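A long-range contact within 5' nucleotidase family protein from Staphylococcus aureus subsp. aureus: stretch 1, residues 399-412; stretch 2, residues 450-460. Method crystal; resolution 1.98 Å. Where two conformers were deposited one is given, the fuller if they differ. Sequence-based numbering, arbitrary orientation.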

# COMPACT_ATOMS: atom_id res chain seq x y z
N LYS A 399 8.47 -8.52 -25.57
CA LYS A 399 8.08 -7.75 -24.39
C LYS A 399 7.31 -8.66 -23.41
O LYS A 399 7.44 -8.50 -22.20
CB LYS A 399 7.21 -6.55 -24.71
CG LYS A 399 7.94 -5.25 -25.01
CD LYS A 399 6.91 -4.10 -24.91
CE LYS A 399 7.50 -2.73 -25.18
NZ LYS A 399 8.44 -2.30 -24.12
N LEU A 400 6.49 -9.57 -23.95
CA LEU A 400 5.75 -10.51 -23.11
C LEU A 400 6.75 -11.35 -22.33
O LEU A 400 6.57 -11.57 -21.15
CB LEU A 400 4.88 -11.42 -23.94
CG LEU A 400 4.18 -12.55 -23.18
CD1 LEU A 400 3.35 -11.99 -22.03
CD2 LEU A 400 3.30 -13.36 -24.13
N LYS A 401 7.79 -11.83 -23.00
CA LYS A 401 8.80 -12.62 -22.30
C LYS A 401 9.47 -11.81 -21.19
O LYS A 401 9.80 -12.36 -20.17
CB LYS A 401 9.86 -13.16 -23.25
CG LYS A 401 10.94 -13.97 -22.55
CD LYS A 401 11.84 -14.65 -23.56
CE LYS A 401 12.95 -15.44 -22.90
NZ LYS A 401 13.94 -14.58 -22.22
N GLU A 402 9.71 -10.52 -21.43
CA GLU A 402 10.34 -9.67 -20.42
C GLU A 402 9.47 -9.57 -19.17
O GLU A 402 9.96 -9.50 -18.05
CB GLU A 402 10.55 -8.25 -20.95
CG GLU A 402 11.66 -8.14 -21.96
CD GLU A 402 11.85 -6.71 -22.44
OE1 GLU A 402 11.32 -5.77 -21.81
OE2 GLU A 402 12.53 -6.55 -23.46
N ALA A 403 8.16 -9.55 -19.37
CA ALA A 403 7.23 -9.47 -18.25
C ALA A 403 7.27 -10.81 -17.50
O ALA A 403 7.35 -10.82 -16.31
CB ALA A 403 5.83 -9.17 -18.74
N ILE A 404 7.28 -11.94 -18.21
CA ILE A 404 7.30 -13.23 -17.50
C ILE A 404 8.65 -13.39 -16.79
O ILE A 404 8.71 -13.97 -15.73
CB ILE A 404 6.98 -14.43 -18.42
CG1 ILE A 404 5.59 -14.27 -19.04
CG2 ILE A 404 6.97 -15.72 -17.62
CD1 ILE A 404 5.26 -15.28 -20.14
N GLU A 405 9.73 -12.85 -17.36
CA GLU A 405 11.04 -12.93 -16.70
C GLU A 405 11.03 -12.08 -15.40
O GLU A 405 11.68 -12.42 -14.41
CB GLU A 405 12.14 -12.46 -17.64
CG GLU A 405 12.42 -13.37 -18.84
CD GLU A 405 13.16 -14.65 -18.49
OE1 GLU A 405 13.39 -14.89 -17.30
OE2 GLU A 405 13.52 -15.47 -19.41
N ARG A 406 10.28 -10.99 -15.41
CA ARG A 406 10.21 -10.13 -14.21
C ARG A 406 9.54 -10.93 -13.09
O ARG A 406 10.10 -11.04 -12.00
CB ARG A 406 9.50 -8.83 -14.48
CG ARG A 406 9.10 -8.02 -13.23
CD ARG A 406 10.24 -7.75 -12.26
NE ARG A 406 9.74 -7.03 -11.07
CZ ARG A 406 10.36 -6.98 -9.90
NH1 ARG A 406 11.54 -7.59 -9.71
NH2 ARG A 406 9.80 -6.31 -8.89
N SER A 407 8.39 -11.53 -13.38
CA SER A 407 7.70 -12.38 -12.43
C SER A 407 8.61 -13.52 -11.96
O SER A 407 8.63 -13.81 -10.79
CB SER A 407 6.42 -12.97 -13.03
OG SER A 407 5.55 -11.95 -13.48
N ALA A 408 9.34 -14.19 -12.88
CA ALA A 408 10.24 -15.30 -12.54
C ALA A 408 11.35 -14.92 -11.54
O ALA A 408 11.96 -15.82 -10.92
CB ALA A 408 10.83 -15.96 -13.83
N GLU A 409 11.63 -13.63 -11.40
CA GLU A 409 12.61 -13.12 -10.43
C GLU A 409 12.14 -13.35 -8.99
O GLU A 409 12.92 -13.27 -8.06
CB GLU A 409 12.84 -11.62 -10.61
CG GLU A 409 13.51 -11.25 -11.92
CD GLU A 409 13.63 -9.75 -12.11
OE1 GLU A 409 13.44 -8.99 -11.10
OE2 GLU A 409 13.88 -9.32 -13.25
N TYR A 410 10.84 -13.61 -8.84
CA TYR A 410 10.21 -13.90 -7.56
C TYR A 410 10.79 -15.15 -6.91
O TYR A 410 10.75 -15.28 -5.71
CB TYR A 410 8.71 -14.15 -7.77
CG TYR A 410 7.94 -14.52 -6.55
CD1 TYR A 410 7.67 -13.58 -5.56
CD2 TYR A 410 7.45 -15.81 -6.37
CE1 TYR A 410 6.94 -13.90 -4.45
CE2 TYR A 410 6.72 -16.13 -5.24
CZ TYR A 410 6.48 -15.18 -4.29
OH TYR A 410 5.75 -15.51 -3.18
N PHE A 411 11.33 -16.07 -7.70
CA PHE A 411 11.85 -17.30 -7.18
C PHE A 411 13.37 -17.32 -7.03
O PHE A 411 14.09 -16.56 -7.68
CB PHE A 411 11.47 -18.49 -8.09
CG PHE A 411 9.99 -18.69 -8.26
CD1 PHE A 411 9.24 -19.28 -7.25
CD2 PHE A 411 9.36 -18.34 -9.43
CE1 PHE A 411 7.88 -19.48 -7.40
CE2 PHE A 411 8.00 -18.52 -9.59
CZ PHE A 411 7.26 -19.09 -8.58
N ASP A 412 13.82 -18.20 -6.14
CA ASP A 412 15.23 -18.47 -5.93
C ASP A 412 15.30 -19.93 -5.51
O ASP A 412 14.28 -20.59 -5.38
CB ASP A 412 15.84 -17.55 -4.88
CG ASP A 412 17.35 -17.69 -4.79
OD1 ASP A 412 17.97 -18.26 -5.74
OD2 ASP A 412 17.93 -17.26 -3.77
N LYS A 450 18.64 -14.54 -13.75
CA LYS A 450 17.45 -13.73 -13.90
C LYS A 450 17.45 -13.11 -15.29
O LYS A 450 18.51 -12.73 -15.79
CB LYS A 450 17.38 -12.63 -12.81
CG LYS A 450 17.23 -13.20 -11.42
CD LYS A 450 17.03 -12.12 -10.35
CE LYS A 450 16.76 -12.74 -8.98
NZ LYS A 450 16.47 -11.71 -7.92
N GLY A 451 16.27 -13.04 -15.91
CA GLY A 451 16.17 -12.50 -17.25
C GLY A 451 16.31 -13.58 -18.35
O GLY A 451 16.06 -13.29 -19.53
N GLN A 452 16.72 -14.80 -18.01
CA GLN A 452 16.79 -15.85 -19.02
C GLN A 452 16.29 -17.19 -18.48
O GLN A 452 16.74 -18.26 -18.90
CB GLN A 452 18.18 -15.96 -19.62
CG GLN A 452 19.27 -16.36 -18.67
CD GLN A 452 20.62 -16.23 -19.33
OE1 GLN A 452 21.21 -17.21 -19.79
NE2 GLN A 452 21.09 -15.00 -19.45
N ARG A 453 15.28 -17.10 -17.64
CA ARG A 453 14.68 -18.24 -16.97
C ARG A 453 13.43 -18.77 -17.64
O ARG A 453 12.96 -19.83 -17.24
CB ARG A 453 14.26 -17.83 -15.53
CG ARG A 453 15.40 -17.45 -14.60
CD ARG A 453 14.89 -17.03 -13.21
NE ARG A 453 15.98 -16.99 -12.23
CZ ARG A 453 15.85 -16.62 -10.96
NH1 ARG A 453 14.67 -16.26 -10.48
NH2 ARG A 453 16.89 -16.64 -10.15
N VAL A 454 12.84 -18.01 -18.56
CA VAL A 454 11.58 -18.41 -19.18
C VAL A 454 11.85 -19.19 -20.49
O VAL A 454 12.56 -18.71 -21.32
CB VAL A 454 10.68 -17.22 -19.46
CG1 VAL A 454 9.38 -17.66 -20.13
CG2 VAL A 454 10.37 -16.46 -18.17
N SER A 455 11.28 -20.39 -20.58
CA SER A 455 11.43 -21.28 -21.73
C SER A 455 10.09 -21.85 -22.15
O SER A 455 9.09 -21.74 -21.42
CB SER A 455 12.33 -22.45 -21.34
OG SER A 455 13.67 -22.03 -21.16
N ASN A 456 10.09 -22.44 -23.33
CA ASN A 456 8.94 -23.15 -23.89
C ASN A 456 7.65 -22.33 -24.01
O ASN A 456 6.55 -22.88 -23.84
CB ASN A 456 8.67 -24.39 -23.02
CG ASN A 456 9.91 -25.24 -22.82
OD1 ASN A 456 10.35 -25.45 -21.68
ND2 ASN A 456 10.51 -25.72 -23.93
N MSE A 457 7.76 -21.04 -24.35
CA MSE A 457 6.56 -20.18 -24.41
C MSE A 457 5.67 -20.54 -25.57
O MSE A 457 6.13 -20.63 -26.69
CB MSE A 457 6.93 -18.71 -24.55
CG MSE A 457 7.52 -18.11 -23.30
SE MSE A 457 7.78 -16.18 -23.61
CE MSE A 457 5.90 -15.68 -23.78
N MSE A 458 4.38 -20.74 -25.31
CA MSE A 458 3.43 -21.10 -26.35
C MSE A 458 2.12 -20.44 -26.15
O MSE A 458 1.58 -20.44 -25.05
CB MSE A 458 3.16 -22.61 -26.39
CG MSE A 458 4.42 -23.42 -26.57
SE MSE A 458 4.98 -23.41 -28.45
CE MSE A 458 3.89 -24.96 -28.98
N ILE A 459 1.58 -19.89 -27.23
CA ILE A 459 0.28 -19.21 -27.25
C ILE A 459 -0.54 -19.91 -28.33
O ILE A 459 -0.29 -19.74 -29.51
CB ILE A 459 0.45 -17.70 -27.53
CG1 ILE A 459 1.28 -17.08 -26.41
CG2 ILE A 459 -0.91 -17.00 -27.64
CD1 ILE A 459 1.69 -15.64 -26.62
N GLN A 460 -1.48 -20.75 -27.91
CA GLN A 460 -2.37 -21.50 -28.83
C GLN A 460 -1.65 -22.40 -29.86
O GLN A 460 -1.76 -22.20 -31.08
CB GLN A 460 -3.34 -20.55 -29.54
CG GLN A 460 -4.28 -19.81 -28.59
CD GLN A 460 -5.23 -18.87 -29.29
OE1 GLN A 460 -5.15 -18.67 -30.51
NE2 GLN A 460 -6.15 -18.28 -28.53
O HOH W 1 13.95 -14.00 -14.79
O HOH W 2 14.92 -9.33 -8.55
O HOH W 3 17.09 -15.73 -7.32

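The helix of stretch 1 packs across the strand that begins at Val 454 and the loop leading into it; the two stretches together bury 686 Å², both sides summed. The axes approach to 9.2 Å, and their N-to-C directions differ by 132°, so the two elements run obliquely against each other. The backbones come nearest at the loop, where the CA atoms of Glu 405 and Gly 451 lie 5.2 Å apart. Gly 451 has phi/psi of 90/-11, a conformation in which a CB would jam against the preceding carbonyl.

The polar centre is the carboxylate of Glu 405, which folds back (chi1 and chi2 both m) to meet the start of the strand. Its OE1 accepts a hydrogen bond from Arg 453 N (2.9 Å) and its OE2 one from Val 454 N (2.8 Å), so one side chain satisfies two successive backbone amides. Within the helix, Lys 401 NZ adds a salt bridge to Glu 405 OE2 (3.0 Å), balancing the buried charge from one turn earlier. Water 1 completes the site: it donates to Glu 405 OE1 (2.7 Å) and to Glu 405 O (2.8 Å) and accepts from Gly 451 N (2.7 Å), tying the loop amide to both the side chain and the backbone of the glutamate.

The extended side chain of Arg 453 reaches the turn from Ala 408 to Phe 411. Its NH1 donates to Ala 408 O (2.8 Å) and to Phe 411 O (2.9 Å), the carbonyls of the first and last residues of a type I turn. Both oxygens lie at the guanidinium edge, near its plane, where the N-H groups point. Water 3 accepts from Arg 453 NH2 (3.0 Å) and donates to Phe 411 O (3.1 Å), while Arg 453 NE is satisfied by a residue flanking the stretches.

Glu 409 OE1 takes a salt-bridging hydrogen bond from Arg 406 NH1 (2.7 Å) and another from water 2 (3.0 Å). That water in turn accepts from Lys 450 NZ (2.9 Å), linking Glu 409 to the lysine indirectly.

Apolar side chains form a further patch. Ile 404 CG2 meets Val 454 CG2 at 3.5 Å, with Ala 408 CB farther from the same Val 454 CG2 (4.4 Å). The selenomethionine Met 457 places CE 3.5 Å from Leu 400 CD2 and 3.7 Å from Ile 404 CD1, bridging successive turns of the helix; Lys 401 CB lies 3.7 Å from Met 457 SE. Ile 459 CD1 extends this patch, 3.7 Å from Leu 400 CD2.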